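Side-chain contacts in outer membrane protein SusF (Bacteroides thetaiotaomicron, PDB 4FE9), which binds starch at the bacterial cell surface through its carbohydrate-binding modules, before the starch is carried into the periplasm for degradation: residues T99-K104 / N249-V254; K104-V109 / V225-A230; T253-S258 / G358-I363; A333-E338 / I363-P368; A347-V352 / T392-A397. All blocks are in the same frame, centred on the assembly; numbering follows the deposited sequence.

Contact 1 of 5, residues T99-K104 / N249-V254; sequences TQEAYK and NYRFTV. With EDO (1,2-ethanediol), chain E.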
# COMPACT_ATOMS: atom_id res chain seq x y z
N THR A 99 -21.97 5.95 -6.73
CA THR A 99 -21.04 5.75 -7.84
C THR A 99 -19.60 6.09 -7.37
O THR A 99 -18.64 5.34 -7.65
CB THR A 99 -21.41 6.66 -9.09
OG1 THR A 99 -22.68 6.25 -9.62
CG2 THR A 99 -20.35 6.50 -10.20
N GLN A 100 -19.48 7.15 -6.57
CA GLN A 100 -18.16 7.64 -6.18
C GLN A 100 -17.55 6.72 -5.12
O GLN A 100 -16.43 6.31 -5.24
CB GLN A 100 -18.25 9.10 -5.71
CG GLN A 100 -18.69 10.09 -6.83
CD GLN A 100 -18.67 11.56 -6.38
OE1 GLN A 100 -17.81 11.96 -5.64
NE2 GLN A 100 -19.59 12.36 -6.91
N GLU A 101 -18.38 6.19 -4.24
CA GLU A 101 -17.96 5.11 -3.33
C GLU A 101 -17.53 3.83 -4.03
O GLU A 101 -16.42 3.35 -3.80
CB GLU A 101 -19.06 4.80 -2.32
CG GLU A 101 -19.31 5.94 -1.40
CD GLU A 101 -18.25 6.05 -0.29
OE1 GLU A 101 -17.33 5.17 -0.22
OE2 GLU A 101 -18.34 7.01 0.52
N ALA A 102 -18.35 3.33 -4.94
CA ALA A 102 -17.98 2.15 -5.70
C ALA A 102 -16.60 2.26 -6.30
O ALA A 102 -15.89 1.26 -6.38
CB ALA A 102 -18.99 1.88 -6.79
N TYR A 103 -16.28 3.43 -6.88
CA TYR A 103 -15.02 3.58 -7.58
C TYR A 103 -13.93 4.22 -6.72
O TYR A 103 -12.85 4.53 -7.21
CB TYR A 103 -15.21 4.37 -8.90
CG TYR A 103 -15.88 3.56 -10.00
CD1 TYR A 103 -15.13 2.75 -10.84
CD2 TYR A 103 -17.28 3.52 -10.11
CE1 TYR A 103 -15.74 1.93 -11.81
CE2 TYR A 103 -17.91 2.74 -11.11
CZ TYR A 103 -17.12 1.93 -11.94
OH TYR A 103 -17.69 1.16 -12.92
N LYS A 104 -14.25 4.49 -5.45
CA LYS A 104 -13.37 5.26 -4.53
C LYS A 104 -12.78 6.50 -5.19
O LYS A 104 -11.58 6.76 -5.08
CB LYS A 104 -12.22 4.37 -4.02
CG LYS A 104 -12.69 3.18 -3.18
CD LYS A 104 -12.83 3.58 -1.73
CE LYS A 104 -13.35 2.43 -0.88
NZ LYS A 104 -14.82 2.49 -0.78
N ASN A 249 -8.48 11.62 -7.83
CA ASN A 249 -9.64 10.98 -7.18
C ASN A 249 -10.28 11.78 -6.05
O ASN A 249 -11.40 11.49 -5.66
CB ASN A 249 -9.28 9.59 -6.70
CG ASN A 249 -8.83 8.70 -7.82
OD1 ASN A 249 -9.57 8.50 -8.79
ND2 ASN A 249 -7.55 8.33 -7.80
N TYR A 250 -9.61 12.86 -5.61
CA TYR A 250 -10.06 13.68 -4.43
C TYR A 250 -10.37 12.87 -3.18
O TYR A 250 -11.52 12.74 -2.77
CB TYR A 250 -11.21 14.60 -4.79
CG TYR A 250 -10.75 15.86 -5.43
CD1 TYR A 250 -10.30 15.85 -6.75
CD2 TYR A 250 -10.49 16.99 -4.65
CE1 TYR A 250 -9.69 16.99 -7.32
CE2 TYR A 250 -9.90 18.13 -5.21
CZ TYR A 250 -9.45 18.11 -6.51
OH TYR A 250 -8.95 19.27 -7.05
N ARG A 251 -9.34 12.23 -2.67
CA ARG A 251 -9.46 11.43 -1.48
C ARG A 251 -8.26 11.79 -0.62
O ARG A 251 -7.23 12.20 -1.16
CB ARG A 251 -9.37 9.94 -1.84
CG ARG A 251 -10.77 9.28 -2.06
CD ARG A 251 -10.78 7.79 -1.62
NE ARG A 251 -12.13 7.38 -1.24
CZ ARG A 251 -12.47 6.95 -0.03
NH1 ARG A 251 -11.54 6.65 0.86
NH2 ARG A 251 -13.73 6.63 0.21
N PHE A 252 -8.37 11.53 0.70
CA PHE A 252 -7.27 11.77 1.61
C PHE A 252 -7.14 10.57 2.53
O PHE A 252 -8.13 9.85 2.76
CB PHE A 252 -7.53 13.02 2.42
CG PHE A 252 -8.58 12.85 3.49
CD1 PHE A 252 -9.90 13.22 3.25
CD2 PHE A 252 -8.25 12.26 4.72
CE1 PHE A 252 -10.89 13.04 4.23
CE2 PHE A 252 -9.22 12.04 5.69
CZ PHE A 252 -10.54 12.44 5.47
N THR A 253 -5.92 10.27 2.96
CA THR A 253 -5.72 9.42 4.13
C THR A 253 -4.82 10.13 5.14
O THR A 253 -4.03 11.01 4.77
CB THR A 253 -5.06 8.12 3.77
OG1 THR A 253 -3.84 8.40 3.10
CG2 THR A 253 -6.00 7.24 2.87
N VAL A 254 -4.97 9.77 6.40
CA VAL A 254 -4.02 10.10 7.43
C VAL A 254 -3.58 8.80 8.08
O VAL A 254 -4.41 8.08 8.62
CB VAL A 254 -4.66 10.97 8.49
CG1 VAL A 254 -3.61 11.37 9.54
CG2 VAL A 254 -5.29 12.25 7.83
C1 EDO E . -5.75 9.21 -0.81
O1 EDO E . -6.16 7.98 -1.39
C2 EDO E . -4.24 9.30 -0.82
O2 EDO E . -3.71 8.14 -0.18
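K104 lies across R251 so that its methylene chain, not its ammonium, makes the contact. K104 CD sits over the centre of one face of the R251 guanidinium, 3.6 Å above the plane and 3.7 Å from R251 NH2. Bends at chi2 (-87°) and chi4 (-93°) fold the lysine chain: the first bend lays CD on the guanidinium, and the second leaves K104 NZ 4.4 Å from R251 NH2. Both cationic ends share the E101 carboxylate, which probably balances their charge. E101 OE1 stands at the guanidinium edge, 3.9 Å from R251 NH2, a long salt bridge with the carboxylate and guanidinium planes 76° apart, and makes a second long one to K104 NZ at 3.7 Å. K104, the first residue to leave helical angles after helix 92-102, has positive phi and belongs to its Schellman motif. R251 opens strand 251-256 of the first carbohydrate-binding module, and with Y250 forms a G1 beta bulge opposite D246. K104 O also approaches the aliphatic part of the arginine, 3.7 Å from R251 CD. The stronger polar partner of R251 is D222, reached through NH1, and F224 adds a cation-pi contact. An alanine here would probably leave D222 without its salt-bridge mate and the K104 chain without the flat group it lies on. N249 CB rests 4.0 Å from K104 O, its amide oxygen held by S105.

Contact 2 of 5, residues K104-V109 / V225-A230; sequences KSRASV and VSWTNA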
# COMPACT_ATOMS: atom_id res chain seq x y z
N LYS A 104 -14.25 4.49 -5.45
CA LYS A 104 -13.37 5.26 -4.53
C LYS A 104 -12.78 6.50 -5.19
O LYS A 104 -11.58 6.76 -5.08
CB LYS A 104 -12.22 4.37 -4.02
CG LYS A 104 -12.69 3.18 -3.18
CD LYS A 104 -12.83 3.58 -1.73
CE LYS A 104 -13.35 2.43 -0.88
NZ LYS A 104 -14.82 2.49 -0.78
N SER A 105 -13.62 7.27 -5.89
CA SER A 105 -13.11 8.36 -6.70
C SER A 105 -14.17 9.39 -7.01
O SER A 105 -15.31 9.04 -7.41
CB SER A 105 -12.51 7.81 -7.98
OG SER A 105 -12.22 8.81 -8.89
N ARG A 106 -13.82 10.67 -6.87
CA ARG A 106 -14.64 11.73 -7.35
C ARG A 106 -14.27 12.17 -8.76
O ARG A 106 -14.85 13.12 -9.27
CB ARG A 106 -14.63 12.89 -6.41
CG ARG A 106 -14.77 12.46 -4.92
CD ARG A 106 -15.11 13.68 -4.06
NE ARG A 106 -16.46 14.13 -4.33
CZ ARG A 106 -17.03 15.21 -3.81
NH1 ARG A 106 -16.41 15.92 -2.87
NH2 ARG A 106 -18.26 15.57 -4.21
N ALA A 107 -13.37 11.44 -9.40
CA ALA A 107 -12.84 11.89 -10.70
C ALA A 107 -14.03 12.08 -11.69
O ALA A 107 -14.98 11.28 -11.69
CB ALA A 107 -11.88 10.87 -11.23
N SER A 108 -13.95 13.10 -12.55
CA SER A 108 -15.05 13.36 -13.47
C SER A 108 -14.93 12.51 -14.74
O SER A 108 -14.80 13.04 -15.85
CB SER A 108 -15.12 14.82 -13.82
OG SER A 108 -16.26 15.09 -14.62
N VAL A 109 -15.05 11.20 -14.56
CA VAL A 109 -14.87 10.20 -15.62
C VAL A 109 -16.21 9.43 -15.77
O VAL A 109 -16.90 9.16 -14.77
CB VAL A 109 -13.74 9.18 -15.18
CG1 VAL A 109 -13.68 8.00 -16.12
CG2 VAL A 109 -12.37 9.91 -15.11
N VAL A 225 -12.48 14.02 -0.27
CA VAL A 225 -12.31 15.45 -0.07
C VAL A 225 -13.48 16.21 -0.61
O VAL A 225 -13.87 16.01 -1.75
CB VAL A 225 -11.03 15.92 -0.79
CG1 VAL A 225 -10.88 17.45 -0.67
CG2 VAL A 225 -9.84 15.20 -0.23
N SER A 226 -13.90 17.24 0.11
CA SER A 226 -14.97 18.09 -0.32
C SER A 226 -14.45 19.50 -0.63
O SER A 226 -13.49 19.98 0.02
CB SER A 226 -16.01 18.17 0.79
OG SER A 226 -16.89 19.25 0.55
N TRP A 227 -15.05 20.15 -1.62
CA TRP A 227 -14.70 21.51 -1.97
C TRP A 227 -15.84 22.43 -1.78
O TRP A 227 -15.83 23.55 -2.29
CB TRP A 227 -14.18 21.61 -3.42
CG TRP A 227 -15.09 20.98 -4.44
CD1 TRP A 227 -16.13 21.59 -5.10
CD2 TRP A 227 -14.98 19.68 -4.99
NE1 TRP A 227 -16.68 20.72 -6.01
CE2 TRP A 227 -15.97 19.55 -5.98
CE3 TRP A 227 -14.16 18.57 -4.70
CZ2 TRP A 227 -16.16 18.39 -6.69
CZ3 TRP A 227 -14.33 17.45 -5.41
CH2 TRP A 227 -15.39 17.33 -6.35
N THR A 228 -16.88 21.96 -1.10
CA THR A 228 -18.07 22.77 -0.92
C THR A 228 -18.46 22.93 0.54
O THR A 228 -18.89 21.99 1.17
CB THR A 228 -19.28 22.20 -1.71
OG1 THR A 228 -18.87 21.79 -3.02
CG2 THR A 228 -20.37 23.29 -1.84
N ASN A 229 -18.22 24.11 1.08
CA ASN A 229 -18.31 24.33 2.54
C ASN A 229 -17.56 23.29 3.36
O ASN A 229 -18.14 22.73 4.29
CB ASN A 229 -19.77 24.32 2.99
CG ASN A 229 -20.46 25.64 2.72
OD1 ASN A 229 -21.26 25.75 1.77
ND2 ASN A 229 -20.12 26.66 3.51
N ALA A 230 -16.34 22.97 2.97
CA ALA A 230 -15.63 21.83 3.53
C ALA A 230 -15.44 22.02 5.03
O ALA A 230 -15.20 23.13 5.49
CB ALA A 230 -14.28 21.65 2.85
O HOH W 1 -17.72 18.82 -2.57
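R106 NH1 is the polar atom gripped here: it donates to V225 O at 2.8 Å, with an N-H...O angle of 152°, and to a water at 3.2 Å. V225 O lies close to the guanidinium plane, so the arginine meets it squarely at its edge, although the donor is tilted from the plane of the V225 carbonyl. The same water accepts from the backbone N of W227, linking the arginine to the backbone of loop 225-230. Over one face of the guanidinium lies the six-membered ring of W227. The planes are 21° apart, with W227 CH2 3.7 Å from R106 CZ; the cation-pi contact is off-centre, CZ standing 33° off the ring normal. The bend at chi3 turns the R106 guanidinium out of line with its chain and lays it flat on the indole. Both partners belong to loops: 104-109 joins helix 92-102 to strand 111-122, while the other loop follows strand 222-224 in the first carbohydrate-binding module. Each loop contains an ST turn, S105 OG accepting from A107 N and S226 OG from T228 N. Outside the pair, Q100 accepts from R106 NE, a second hold on the guanidinium's rotation, and Y250 packs edge-to-face with W227.

Contact 3 of 5, residues T253-S258 / G358-I363; sequences TVKDNS and GDDKVI. With EDO (1,2-ethanediol), chain E.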
# COMPACT_ATOMS: atom_id res chain seq x y z
N THR A 253 -5.92 10.27 2.96
CA THR A 253 -5.72 9.42 4.13
C THR A 253 -4.82 10.13 5.14
O THR A 253 -4.03 11.01 4.77
CB THR A 253 -5.06 8.12 3.77
OG1 THR A 253 -3.84 8.40 3.10
CG2 THR A 253 -6.00 7.24 2.87
N VAL A 254 -4.97 9.77 6.40
CA VAL A 254 -4.02 10.10 7.43
C VAL A 254 -3.58 8.80 8.08
O VAL A 254 -4.41 8.08 8.62
CB VAL A 254 -4.66 10.97 8.49
CG1 VAL A 254 -3.61 11.37 9.54
CG2 VAL A 254 -5.29 12.25 7.83
N LYS A 255 -2.28 8.51 8.02
CA LYS A 255 -1.76 7.22 8.42
C LYS A 255 -0.64 7.35 9.45
O LYS A 255 0.00 8.38 9.53
CB LYS A 255 -1.26 6.45 7.18
CG LYS A 255 -2.45 5.95 6.31
CD LYS A 255 -2.06 5.59 4.86
CE LYS A 255 -0.79 4.80 4.81
NZ LYS A 255 -0.86 3.77 3.71
N ASP A 256 -0.58 6.37 10.35
CA ASP A 256 0.53 6.23 11.31
C ASP A 256 1.86 6.15 10.54
O ASP A 256 1.97 5.41 9.55
CB ASP A 256 0.26 4.97 12.16
CG ASP A 256 1.36 4.66 13.16
OD1 ASP A 256 2.35 5.41 13.27
OD2 ASP A 256 1.25 3.59 13.80
N ASN A 257 2.80 7.03 10.87
CA ASN A 257 4.04 7.10 10.12
C ASN A 257 5.26 6.76 10.98
O ASN A 257 6.39 7.15 10.66
CB ASN A 257 4.20 8.48 9.46
CG ASN A 257 5.13 8.45 8.25
OD1 ASN A 257 5.17 7.46 7.50
ND2 ASN A 257 5.94 9.51 8.08
N SER A 258 5.01 6.11 12.12
CA SER A 258 6.11 5.66 12.96
C SER A 258 6.57 4.32 12.44
O SER A 258 5.88 3.71 11.63
CB SER A 258 5.66 5.52 14.43
OG SER A 258 4.61 4.59 14.52
N GLY A 358 4.07 2.19 10.43
CA GLY A 358 2.81 2.13 11.13
C GLY A 358 2.21 0.74 11.08
O GLY A 358 2.80 -0.21 11.58
N ASP A 359 1.12 0.62 10.33
CA ASP A 359 0.38 -0.65 10.19
C ASP A 359 0.82 -1.49 8.98
O ASP A 359 0.61 -2.69 8.95
CB ASP A 359 -1.12 -0.36 10.07
CG ASP A 359 -1.74 0.05 11.39
OD1 ASP A 359 -1.60 -0.71 12.38
OD2 ASP A 359 -2.32 1.17 11.45
N ASP A 360 1.28 -0.81 7.91
CA ASP A 360 1.64 -1.48 6.64
C ASP A 360 2.93 -2.30 6.77
O ASP A 360 4.00 -1.76 7.03
CB ASP A 360 1.84 -0.44 5.51
CG ASP A 360 0.66 0.54 5.39
OD1 ASP A 360 -0.41 0.30 6.02
OD2 ASP A 360 0.81 1.54 4.63
N LYS A 361 2.85 -3.58 6.41
CA LYS A 361 4.01 -4.44 6.38
C LYS A 361 4.26 -5.01 4.97
O LYS A 361 3.30 -5.31 4.23
CB LYS A 361 3.85 -5.57 7.40
CG LYS A 361 3.66 -5.09 8.82
CD LYS A 361 2.76 -5.98 9.59
CE LYS A 361 2.43 -5.40 10.95
NZ LYS A 361 1.08 -5.86 11.39
N VAL A 362 5.52 -5.08 4.57
CA VAL A 362 5.93 -5.78 3.34
C VAL A 362 7.06 -6.77 3.69
O VAL A 362 7.93 -6.46 4.50
CB VAL A 362 6.42 -4.77 2.26
CG1 VAL A 362 6.95 -5.48 1.06
CG2 VAL A 362 5.29 -3.83 1.88
N ILE A 363 6.93 -8.01 3.23
CA ILE A 363 8.02 -8.99 3.34
C ILE A 363 8.34 -9.51 1.95
O ILE A 363 7.42 -9.78 1.19
CB ILE A 363 7.62 -10.14 4.24
CG1 ILE A 363 7.35 -9.64 5.64
CG2 ILE A 363 8.68 -11.26 4.23
CD1 ILE A 363 6.62 -10.64 6.55
C1 EDO E . -5.75 9.21 -0.81
O1 EDO E . -6.16 7.98 -1.39
C2 EDO E . -4.24 9.30 -0.82
O2 EDO E . -3.71 8.14 -0.18
O HOH W 2 -2.42 4.12 10.31
O HOH W 3 -0.10 2.84 8.73
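K255 and D360 cross at about a right angle, and their charged ends meet in a salt bridge: K255 NZ donates to D360 OD2 at 2.9 Å, on the syn lone pair of that oxygen. The lysine starts its course with CB directed toward the other segment, then bends at chi3 (44°) and chi4, which brings NZ onto a single carboxylate oxygen; D360 OD1 stays 4.2 Å from K255 NZ. D256 is turned differently. With CG trans to the backbone N (chi1 177°), its carboxylate folds forward along its own chain, where D256 OD1 receives two donors from S258: the hydroxyl OG at 2.7 Å, on the syn lone pair, and the backbone N from above the carboxylate plane, the latter closing an Asx turn. These two bonds hold the carboxylate's rotation and put D256 OD2 3.4 Å from G358 CA. A CB on G358 would run into D256 O, and the positive phi of G358 by itself favours glycine. G358 N in turn donates to S258 O at 2.7 Å, nearly in line with the carbonyl bond (166°). One water accepts from D256 N and donates to D359 OD2, adding a solvent link at the surface. The geometry is that of a junction between consecutive carbohydrate-binding modules: the end of strand 251-256 in the first meets the 358-359 turn and the start of strand 360-366 in the second.

Contact 4 of 5, residues A333-E338 / I363-P368; sequences AGLSDE and IEFEKP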
# COMPACT_ATOMS: atom_id res chain seq x y z
N ALA A 333 10.34 -18.71 -3.21
CA ALA A 333 10.69 -19.37 -1.95
C ALA A 333 9.61 -20.32 -1.49
O ALA A 333 9.71 -20.93 -0.41
CB ALA A 333 10.99 -18.32 -0.84
N GLY A 334 8.53 -20.38 -2.25
CA GLY A 334 7.41 -21.25 -1.91
C GLY A 334 6.74 -20.85 -0.63
O GLY A 334 6.43 -21.70 0.20
N LEU A 335 6.46 -19.54 -0.47
CA LEU A 335 6.00 -19.01 0.84
C LEU A 335 4.51 -19.28 1.04
O LEU A 335 3.72 -19.11 0.12
CB LEU A 335 6.26 -17.49 0.93
CG LEU A 335 7.71 -17.00 0.85
CD1 LEU A 335 7.72 -15.47 0.76
CD2 LEU A 335 8.51 -17.50 2.10
N SER A 336 4.10 -19.52 2.27
CA SER A 336 2.68 -19.57 2.56
C SER A 336 2.35 -19.21 3.99
O SER A 336 3.25 -19.11 4.85
CB SER A 336 2.11 -20.98 2.24
OG SER A 336 2.56 -21.94 3.20
N ASP A 337 1.06 -19.16 4.28
CA ASP A 337 0.56 -18.79 5.58
C ASP A 337 0.28 -20.05 6.36
O ASP A 337 -0.30 -20.99 5.83
CB ASP A 337 -0.73 -17.97 5.41
CG ASP A 337 -1.35 -17.56 6.73
OD1 ASP A 337 -0.80 -17.88 7.81
OD2 ASP A 337 -2.42 -16.91 6.67
N GLU A 338 0.76 -20.10 7.59
CA GLU A 338 0.55 -21.27 8.40
C GLU A 338 0.16 -20.85 9.81
O GLU A 338 1.02 -20.62 10.66
CB GLU A 338 1.81 -22.14 8.41
CG GLU A 338 1.70 -23.39 9.25
CD GLU A 338 1.01 -24.53 8.51
OE1 GLU A 338 0.78 -24.40 7.28
OE2 GLU A 338 0.67 -25.54 9.17
N ILE A 363 6.93 -8.01 3.23
CA ILE A 363 8.02 -8.99 3.34
C ILE A 363 8.34 -9.51 1.95
O ILE A 363 7.42 -9.78 1.19
CB ILE A 363 7.62 -10.14 4.24
CG1 ILE A 363 7.35 -9.64 5.64
CG2 ILE A 363 8.68 -11.26 4.23
CD1 ILE A 363 6.62 -10.64 6.55
N GLU A 364 9.61 -9.39 1.54
CA GLU A 364 10.08 -9.99 0.27
C GLU A 364 11.20 -11.00 0.50
O GLU A 364 12.01 -10.83 1.43
CB GLU A 364 10.55 -8.91 -0.71
CG GLU A 364 9.47 -7.87 -1.05
CD GLU A 364 8.34 -8.45 -1.94
OE1 GLU A 364 7.25 -8.81 -1.40
OE2 GLU A 364 8.55 -8.56 -3.16
N PHE A 365 11.13 -12.13 -0.20
CA PHE A 365 12.28 -13.03 -0.36
C PHE A 365 12.86 -12.92 -1.73
O PHE A 365 12.13 -12.94 -2.72
CB PHE A 365 11.87 -14.46 -0.13
CG PHE A 365 11.74 -14.81 1.29
CD1 PHE A 365 10.93 -14.05 2.13
CD2 PHE A 365 12.37 -15.93 1.81
CE1 PHE A 365 10.80 -14.37 3.47
CE2 PHE A 365 12.24 -16.28 3.14
CZ PHE A 365 11.46 -15.49 3.99
N GLU A 366 14.18 -12.79 -1.81
CA GLU A 366 14.86 -12.52 -3.07
C GLU A 366 16.09 -13.42 -3.23
O GLU A 366 16.52 -14.03 -2.31
CB GLU A 366 15.28 -11.07 -3.12
CG GLU A 366 14.13 -10.13 -3.50
CD GLU A 366 14.45 -8.67 -3.22
OE1 GLU A 366 15.48 -8.16 -3.73
OE2 GLU A 366 13.64 -8.03 -2.52
N LYS A 367 16.66 -13.46 -4.43
CA LYS A 367 17.90 -14.20 -4.63
C LYS A 367 18.98 -13.59 -3.71
O LYS A 367 19.11 -12.36 -3.65
CB LYS A 367 18.36 -14.11 -6.09
CG LYS A 367 17.37 -14.71 -7.11
CD LYS A 367 17.41 -16.23 -7.09
CE LYS A 367 18.30 -16.78 -8.19
NZ LYS A 367 19.62 -17.25 -7.66
N PRO A 368 19.74 -14.44 -3.00
CA PRO A 368 20.85 -13.97 -2.13
C PRO A 368 22.05 -13.54 -2.95
O PRO A 368 23.07 -14.21 -2.91
CB PRO A 368 21.20 -15.20 -1.33
CG PRO A 368 20.96 -16.32 -2.29
CD PRO A 368 19.72 -15.91 -3.09
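The backbones approach no closer than 6.7 Å between the CA atoms of A333 and F365, with no hydrogen bond across, so the contact rests on side chains, and A333, L335 and F365 all direct CB toward the opposite segment. L335 supplies the main touch. Its CD2 methyl stands 3.9 Å from the centroid of the F365 ring and just 5° off the ring normal, a CH-pi contact almost exactly over the centre of the face. The other branch, L335 CD1, lies towards the root of the ring, 3.8 Å from F365 CD1. With L335 CG trans to the carbonyl carbon (chi1 -62°), the fork of the leucine reaches the ring with both methyls. These residues are buried within the second carbohydrate-binding module, where the end of helix 327-333 and the following turn, G334 having positive phi, cover the inward side of edge strand 360-366 in its antiparallel sheet. A333 CB comes obliquely to the ring, 3.8 Å from F365 CD2. F301 also meets the F365 ring, with planes at about 45°, and V352 and L342 pack on it. S329 OG of helix 327-333 accepts from F365 N, and I325 and V344, from loops, touch L335.

Contact 5 of 5, residues A347-V352 / T392-A397; sequences AGWYLV and TVPGTA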
# COMPACT_ATOMS: atom_id res chain seq x y z
N ALA A 347 13.74 -24.92 0.41
CA ALA A 347 14.98 -24.69 1.19
C ALA A 347 15.98 -23.87 0.40
O ALA A 347 15.96 -23.87 -0.82
CB ALA A 347 15.61 -26.03 1.63
N GLY A 348 16.76 -23.06 1.10
CA GLY A 348 17.81 -22.26 0.43
C GLY A 348 18.22 -21.02 1.22
O GLY A 348 17.72 -20.77 2.32
N TRP A 349 19.28 -20.36 0.72
CA TRP A 349 19.67 -19.03 1.17
C TRP A 349 18.82 -17.99 0.48
O TRP A 349 18.71 -18.00 -0.75
CB TRP A 349 21.17 -18.77 0.85
CG TRP A 349 22.12 -19.56 1.77
CD1 TRP A 349 22.68 -20.79 1.52
CD2 TRP A 349 22.57 -19.18 3.08
NE1 TRP A 349 23.34 -21.24 2.65
CE2 TRP A 349 23.39 -20.22 3.56
CE3 TRP A 349 22.40 -18.04 3.87
CZ2 TRP A 349 24.00 -20.18 4.81
CZ3 TRP A 349 23.02 -17.98 5.09
CH2 TRP A 349 23.81 -19.04 5.56
N TYR A 350 18.29 -17.05 1.26
CA TYR A 350 17.48 -15.95 0.71
C TYR A 350 17.90 -14.61 1.32
O TYR A 350 18.21 -14.53 2.49
CB TYR A 350 16.00 -16.20 1.03
CG TYR A 350 15.44 -17.47 0.38
CD1 TYR A 350 15.18 -17.51 -0.97
CD2 TYR A 350 15.18 -18.60 1.13
CE1 TYR A 350 14.69 -18.67 -1.57
CE2 TYR A 350 14.67 -19.75 0.55
CZ TYR A 350 14.41 -19.77 -0.80
OH TYR A 350 13.92 -20.93 -1.40
N LEU A 351 17.96 -13.58 0.49
CA LEU A 351 17.88 -12.19 0.97
C LEU A 351 16.45 -11.86 1.39
O LEU A 351 15.53 -11.82 0.54
CB LEU A 351 18.34 -11.20 -0.13
CG LEU A 351 18.38 -9.71 0.32
CD1 LEU A 351 19.50 -8.93 -0.35
CD2 LEU A 351 17.09 -9.02 0.10
N VAL A 352 16.24 -11.73 2.70
CA VAL A 352 14.97 -11.34 3.23
C VAL A 352 14.90 -9.81 3.37
O VAL A 352 15.80 -9.19 3.96
CB VAL A 352 14.75 -11.98 4.58
CG1 VAL A 352 13.46 -11.50 5.18
CG2 VAL A 352 14.74 -13.53 4.45
N THR A 392 29.65 -16.53 -5.54
CA THR A 392 29.08 -17.87 -5.52
C THR A 392 28.32 -18.12 -4.22
O THR A 392 28.79 -17.73 -3.14
CB THR A 392 30.16 -18.99 -5.68
OG1 THR A 392 30.63 -19.38 -4.38
CG2 THR A 392 31.31 -18.50 -6.52
N VAL A 393 27.23 -18.89 -4.32
CA VAL A 393 26.34 -19.18 -3.20
C VAL A 393 26.53 -20.63 -2.68
O VAL A 393 26.36 -21.57 -3.42
CB VAL A 393 24.84 -19.00 -3.63
CG1 VAL A 393 23.92 -19.32 -2.49
CG2 VAL A 393 24.59 -17.60 -4.13
N PRO A 394 26.73 -20.79 -1.37
CA PRO A 394 26.91 -22.12 -0.85
C PRO A 394 25.62 -22.97 -0.95
O PRO A 394 24.51 -22.45 -0.73
CB PRO A 394 27.25 -21.87 0.62
CG PRO A 394 26.51 -20.61 0.95
CD PRO A 394 26.50 -19.79 -0.31
N GLY A 395 25.80 -24.30 -1.09
CA GLY A 395 24.70 -25.26 -0.95
C GLY A 395 24.38 -25.67 0.47
O GLY A 395 23.25 -26.08 0.78
N THR A 396 25.37 -25.56 1.36
CA THR A 396 25.17 -25.98 2.74
C THR A 396 24.59 -24.87 3.59
O THR A 396 24.81 -23.70 3.31
CB THR A 396 26.50 -26.42 3.40
OG1 THR A 396 27.53 -25.47 3.09
CG2 THR A 396 26.93 -27.84 2.92
N ALA A 397 24.08 -25.25 4.76
CA ALA A 397 23.49 -24.31 5.70
C ALA A 397 24.54 -23.59 6.52
O ALA A 397 24.22 -22.88 7.48
CB ALA A 397 22.51 -25.03 6.64
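W349, on strand 348-357 of the second carbohydrate-binding module's antiparallel sheet, projects into a loop of the third module, which precedes strand 401-402, so that this contact lies between two consecutive modules. Along that loop V393 comes first, its CG1 4.4 Å from W349 CB, a loose apolar touch at the root of the side chain. P394 follows and comes closer: the two side chains cross at about a right angle, with P394 CG 3.7 Å from W349 NE1 and 3.9 Å from W349 CD1. P394 O lies still closer to the five-membered ring, 3.3 Å from W349 CD1, in an oblique approach. Further on comes T396, whose carbonyl accepts the one hydrogen bond across the contact. W349 CG is trans to the carbonyl carbon, and chi2 of 93° turns the indole so that its N-H edge addresses the loop. Y300 and F401 also meet the indole edge-to-face, and P368 and F462 touch it. A leucine in its place would remove the N-H donor and the broad ring, and would probably leave T396 O without its mate and open a gap beside P394. At the far end of the loop segment, A397 O lies 3.8 Å from W349 CZ2. The T396 bond, W349 NE1 to T396 O, is 2.9 Å long with an N-H...O angle of 164°, the acceptor just 2° out of the indole plane.

In the fold
The five contacts follow the chain from the N-terminal domain through the three carbohydrate-binding modules. Contacts 1 and 2, centres about 8 Å apart, share K104 and join the N-terminal part to module 1; between them runs a probable backbone hydrogen bond from R106 N to N249 O, 2.8 Å long. Contact 3 uses the same strand as contact 1, their centres about 19 Å apart, and passes to module 2. Contacts 4 and 5, centres about 13 Å apart, use neighbouring strands 360-366 and 348-357, and E366 N lies 2.9 Å from L351 O. The S226 side chain of contact 2 is about 12 Å from a bound glucose; contacts 4 and 5 lie away from the known sugar sites.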